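Local coordinates for thioredoxin (PDB 3ZIT), which probably works as a small thioredoxin- or glutaredoxin-like oxidoreductase, passing electrons through a pair of cysteines that forms a disulfide, at residues 3-9 and 53-59. The protein carries 1 engineered substitution. Sequence-based numbering, arbitrary orientation.
Sequences KIEVYAQ and TPTVVID. Engineered in segment 3-9: A8 (natural residue Thr).
The ring of Y7 lies obliquely against V57, its CE1 4.1 Å from V57 CG2, while T55 O lies at the ring's edge. With CG anti to the carbonyl carbon (chi1 -66°), the ring reaches back along its own strand, and Y7 OH donates a 2.6 Å bond to E5 OE1, coming from above the carboxylate plane. E5 OE1 and R43 NE grip the buried phenol's hydroxyl, and the F32 ring meets the Y7 ring at a shallow angle. On the other face of the sheet V56 CG1 touches both I4 CG2, at 4.2 Å, and V6 CG2, at 4.3 Å.

Between these two layers of side chains the strands run antiparallel, their axes at 170°. E5 and V57 exchange two backbone bonds, Y7 and T55 two more; Y7 N to T55 O is 2.8 Å, T55 N to Y7 O a longer 3.2 Å. At one end D59 N closes on K3 O, and the lysine's aliphatic CE lies 3.5 Å from D59 OD1, its amino group too far for a salt bridge. At the other end T53 sets CG2 3.4 Å from Y7 O, and its side chain also touches C12 and C15, which form a disulfide. P54 follows through a cis peptide bond, and this cis-proline beside a CxxC disulfide, just before strand 55-58, antiparallel to interior strand 4-8, is a hallmark of the thioredoxin fold.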
ATOM      1  N   LYS B   3      14.035  14.291   7.721  1.00 13.70           N
ATOM      2  CA  LYS B   3      12.681  14.508   8.227  1.00 12.07           C
ATOM      3  C   LYS B   3      11.782  13.285   8.059  1.00 10.60           C
ATOM      4  O   LYS B   3      10.965  12.979   8.927  1.00 11.65           O
ATOM      5  CB  LYS B   3      12.076  15.728   7.546  1.00 14.64           C
ATOM      6  CG  LYS B   3      10.759  16.180   8.011  1.00 17.28           C
ATOM      7  CD  LYS B   3      10.875  16.635   9.424  1.00 21.22           C
ATOM      8  CE  LYS B   3       9.908  17.812   9.837  1.00 30.64           C
ATOM      9  NZ  LYS B   3      10.082  19.341   9.962  1.00 32.44           N
ATOM     10  N   ILE B   4      11.893  12.628   6.911  1.00  9.97           N
ATOM     11  CA  ILE B   4      11.186  11.413   6.624  1.00  9.59           C
ATOM     12  C   ILE B   4      12.119  10.388   6.154  1.00  8.97           C
ATOM     13  O   ILE B   4      12.744  10.571   5.047  1.00 10.99           O
ATOM     14  CB  ILE B   4      10.014  11.536   5.642  1.00 11.45           C
ATOM     15  CG1 ILE B   4       9.135  12.756   5.904  1.00 15.57           C
ATOM     16  CG2 ILE B   4       9.240  10.279   5.495  1.00 13.70           C
ATOM     17  CD1 ILE B   4       8.697  13.430   4.681  1.00 26.63           C
ATOM     18  N   GLU B   5      12.338   9.295   6.893  1.00  8.68           N
ATOM     19  CA  GLU B   5      13.252   8.225   6.545  1.00  9.69           C
ATOM     20  C   GLU B   5      12.483   6.948   6.355  1.00  8.41           C
ATOM     21  O   GLU B   5      11.672   6.597   7.227  1.00 10.28           O
ATOM     22  CB  GLU B   5      14.328   7.982   7.593  1.00 11.81           C
ATOM     23  CG  GLU B   5      15.220   9.190   7.840  1.00 14.90           C
ATOM     24  CD  GLU B   5      16.283   8.894   8.952  1.00 16.66           C
ATOM     25  OE1 GLU B   5      16.139   7.941   9.731  1.00 16.81           O
ATOM     26  OE2 GLU B   5      17.128   9.728   9.215  1.00 21.39           O
ATOM     27  N   VAL B   6      12.752   6.222   5.301  1.00  7.74           N
ATOM     28  CA  VAL B   6      12.158   4.908   5.037  1.00  7.70           C
ATOM     29  C   VAL B   6      13.240   3.866   5.053  1.00  7.33           C
ATOM     30  O   VAL B   6      14.177   3.945   4.264  1.00  9.57           O
ATOM     31  CB  VAL B   6      11.419   4.919   3.698  1.00  9.24           C
ATOM     32  CG1 VAL B   6      10.867   3.537   3.396  1.00 11.22           C
ATOM     33  CG2 VAL B   6      10.350   5.971   3.693  1.00 10.44           C
ATOM     34  N   TYR B   7      13.108   2.875   5.923  1.00  7.33           N
ATOM     35  CA  TYR B   7      14.015   1.742   5.994  1.00  7.79           C
ATOM     36  C   TYR B   7      13.361   0.542   5.317  1.00  7.58           C
ATOM     37  O   TYR B   7      12.246   0.137   5.700  1.00  8.10           O
ATOM     38  CB  TYR B   7      14.377   1.415   7.451  1.00  7.98           C
ATOM     39  CG  TYR B   7      15.189   2.548   8.079  1.00  8.72           C
ATOM     40  CD1 TYR B   7      14.597   3.675   8.565  1.00  9.70           C
ATOM     41  CD2 TYR B   7      16.572   2.497   8.029  1.00  9.39           C
ATOM     42  CE1 TYR B   7      15.333   4.783   8.961  1.00  9.84           C
ATOM     43  CE2 TYR B   7      17.337   3.587   8.429  1.00 10.78           C
ATOM     44  CZ  TYR B   7      16.740   4.716   8.866  1.00  9.85           C
ATOM     45  OH  TYR B   7      17.523   5.803   9.225  1.00 12.16           O
ATOM     46  N   ALA B   8      14.071  -0.011   4.327  1.00  8.12           N
ATOM     47  CA  ALA B   8      13.527  -1.059   3.497  1.00  8.89           C
ATOM     48  C   ALA B   8      14.617  -2.105   3.223  1.00  9.63           C
ATOM     49  O   ALA B   8      15.754  -1.936   3.649  1.00  9.93           O
ATOM     50  CB  ALA B   8      13.023  -0.498   2.157  1.00 12.18           C
ATOM     51  N   GLN B   9      14.263  -3.139   2.517  1.00 11.75           N
ATOM     52  CA  GLN B   9      15.220  -4.152   2.057  1.00 13.35           C
ATOM     53  C   GLN B   9      14.595  -4.809   0.827  1.00 13.75           C
ATOM     54  O   GLN B   9      13.384  -4.659   0.576  1.00 13.37           O
ATOM     55  CB  GLN B   9      15.665  -5.094   3.100  1.00 14.67           C
ATOM     56  CG  GLN B   9      14.530  -5.978   3.563  1.00 14.75           C
ATOM     57  CD  GLN B   9      14.991  -7.075   4.623  1.00 20.20           C
ATOM     58  OE1 GLN B   9      15.943  -6.988   5.347  1.00 27.10           O
ATOM     59  NE2 GLN B   9      14.206  -8.104   4.704  1.00 26.38           N
ATOM     60  N   THR B  53      11.558  -4.378   8.467  1.00  7.60           N
ATOM     61  CA  THR B  53      11.130  -3.376   7.500  1.00  7.68           C
ATOM     62  C   THR B  53       9.808  -3.746   6.980  1.00  7.63           C
ATOM     63  O   THR B  53       9.409  -4.900   6.957  1.00  8.97           O
ATOM     64  CB  THR B  53      12.186  -3.269   6.381  1.00  9.38           C
ATOM     65  OG1 THR B  53      12.336  -4.564   5.767  1.00 11.88           O
ATOM     66  CG2 THR B  53      13.528  -2.805   6.919  1.00 13.65           C
ATOM     67  N   PRO B  54       9.027  -2.776   6.475  1.00  7.19           N
ATOM     68  CA  PRO B  54       9.373  -1.314   6.466  1.00  7.29           C
ATOM     69  C   PRO B  54       9.297  -0.765   7.899  1.00  7.21           C
ATOM     70  O   PRO B  54       8.514  -1.197   8.730  1.00  7.75           O
ATOM     71  CB  PRO B  54       8.238  -0.703   5.630  1.00  8.97           C
ATOM     72  CG  PRO B  54       7.078  -1.668   5.823  1.00  9.58           C
ATOM     73  CD  PRO B  54       7.688  -3.042   5.939  1.00  9.07           C
ATOM     74  N   THR B  55      10.142   0.273   8.093  1.00  7.52           N
ATOM     75  CA  THR B  55      10.035   1.143   9.252  1.00  7.40           C
ATOM     76  C   THR B  55      10.173   2.560   8.698  1.00  6.21           C
ATOM     77  O   THR B  55      11.079   2.786   7.867  1.00  7.76           O
ATOM     78  CB  THR B  55      11.098   0.836  10.300  1.00  7.66           C
ATOM     79  OG1 THR B  55      10.732  -0.429  10.922  1.00  7.51           O
ATOM     80  CG2 THR B  55      11.064   1.851  11.436  1.00  8.33           C
ATOM     81  N   VAL B  56       9.317   3.479   9.112  1.00  6.40           N
ATOM     82  CA  VAL B  56       9.380   4.840   8.651  1.00  6.98           C
ATOM     83  C   VAL B  56       9.573   5.705   9.891  1.00  7.10           C
ATOM     84  O   VAL B  56       8.919   5.476  10.913  1.00  8.41           O
ATOM     85  CB  VAL B  56       8.114   5.228   7.897  1.00  7.80           C
ATOM     86  CG1 VAL B  56       8.212   6.647   7.334  1.00  8.57           C
ATOM     87  CG2 VAL B  56       7.858   4.261   6.738  1.00  9.08           C
ATOM     88  N   VAL B  57      10.453   6.729   9.784  1.00  7.69           N
ATOM     89  CA  VAL B  57      10.701   7.670  10.871  1.00  8.67           C
ATOM     90  C   VAL B  57      10.232   9.027  10.362  1.00  8.60           C
ATOM     91  O   VAL B  57      10.699   9.500   9.336  1.00  9.92           O
ATOM     92  CB  VAL B  57      12.155   7.657  11.317  1.00 10.40           C
ATOM     93  CG1 VAL B  57      12.285   8.562  12.526  1.00 14.50           C
ATOM     94  CG2 VAL B  57      12.570   6.244  11.652  1.00 11.75           C
ATOM     95  N   ILE B  58       9.288   9.654  11.102  1.00  8.92           N
ATOM     96  CA  ILE B  58       8.660  10.890  10.668  1.00  9.63           C
ATOM     97  C   ILE B  58       8.923  11.926  11.748  1.00  9.12           C
ATOM     98  O   ILE B  58       8.326  11.874  12.832  1.00  9.83           O
ATOM     99  CB  ILE B  58       7.186  10.715  10.456  1.00 10.67           C
ATOM    100  CG1 ILE B  58       6.946   9.622   9.412  1.00 11.78           C
ATOM    101  CG2 ILE B  58       6.532  12.057  10.032  1.00 11.84           C
ATOM    102  CD1 ILE B  58       5.615   9.096   9.307  1.00 16.47           C
ATOM    103  N   ASP B  59       9.845  12.869  11.475  1.00 10.82           N
ATOM    104  CA  ASP B  59      10.211  13.877  12.483  1.00 11.59           C
ATOM    105  C   ASP B  59      10.562  13.228  13.818  1.00 11.92           C
ATOM    106  O   ASP B  59      10.209  13.761  14.887  1.00 14.96           O
ATOM    107  CB  ASP B  59       9.091  14.902  12.610  1.00 13.79           C
ATOM    108  CG  ASP B  59       9.578  16.229  13.094  1.00 19.89           C
ATOM    109  OD1 ASP B  59      10.792  16.530  12.999  1.00 21.74           O
ATOM    110  OD2 ASP B  59       8.704  16.981  13.597  1.00 25.60           O
TER
HETATM  111  O   HOH W   1      14.791  -5.835   7.663  1.00 26.13           O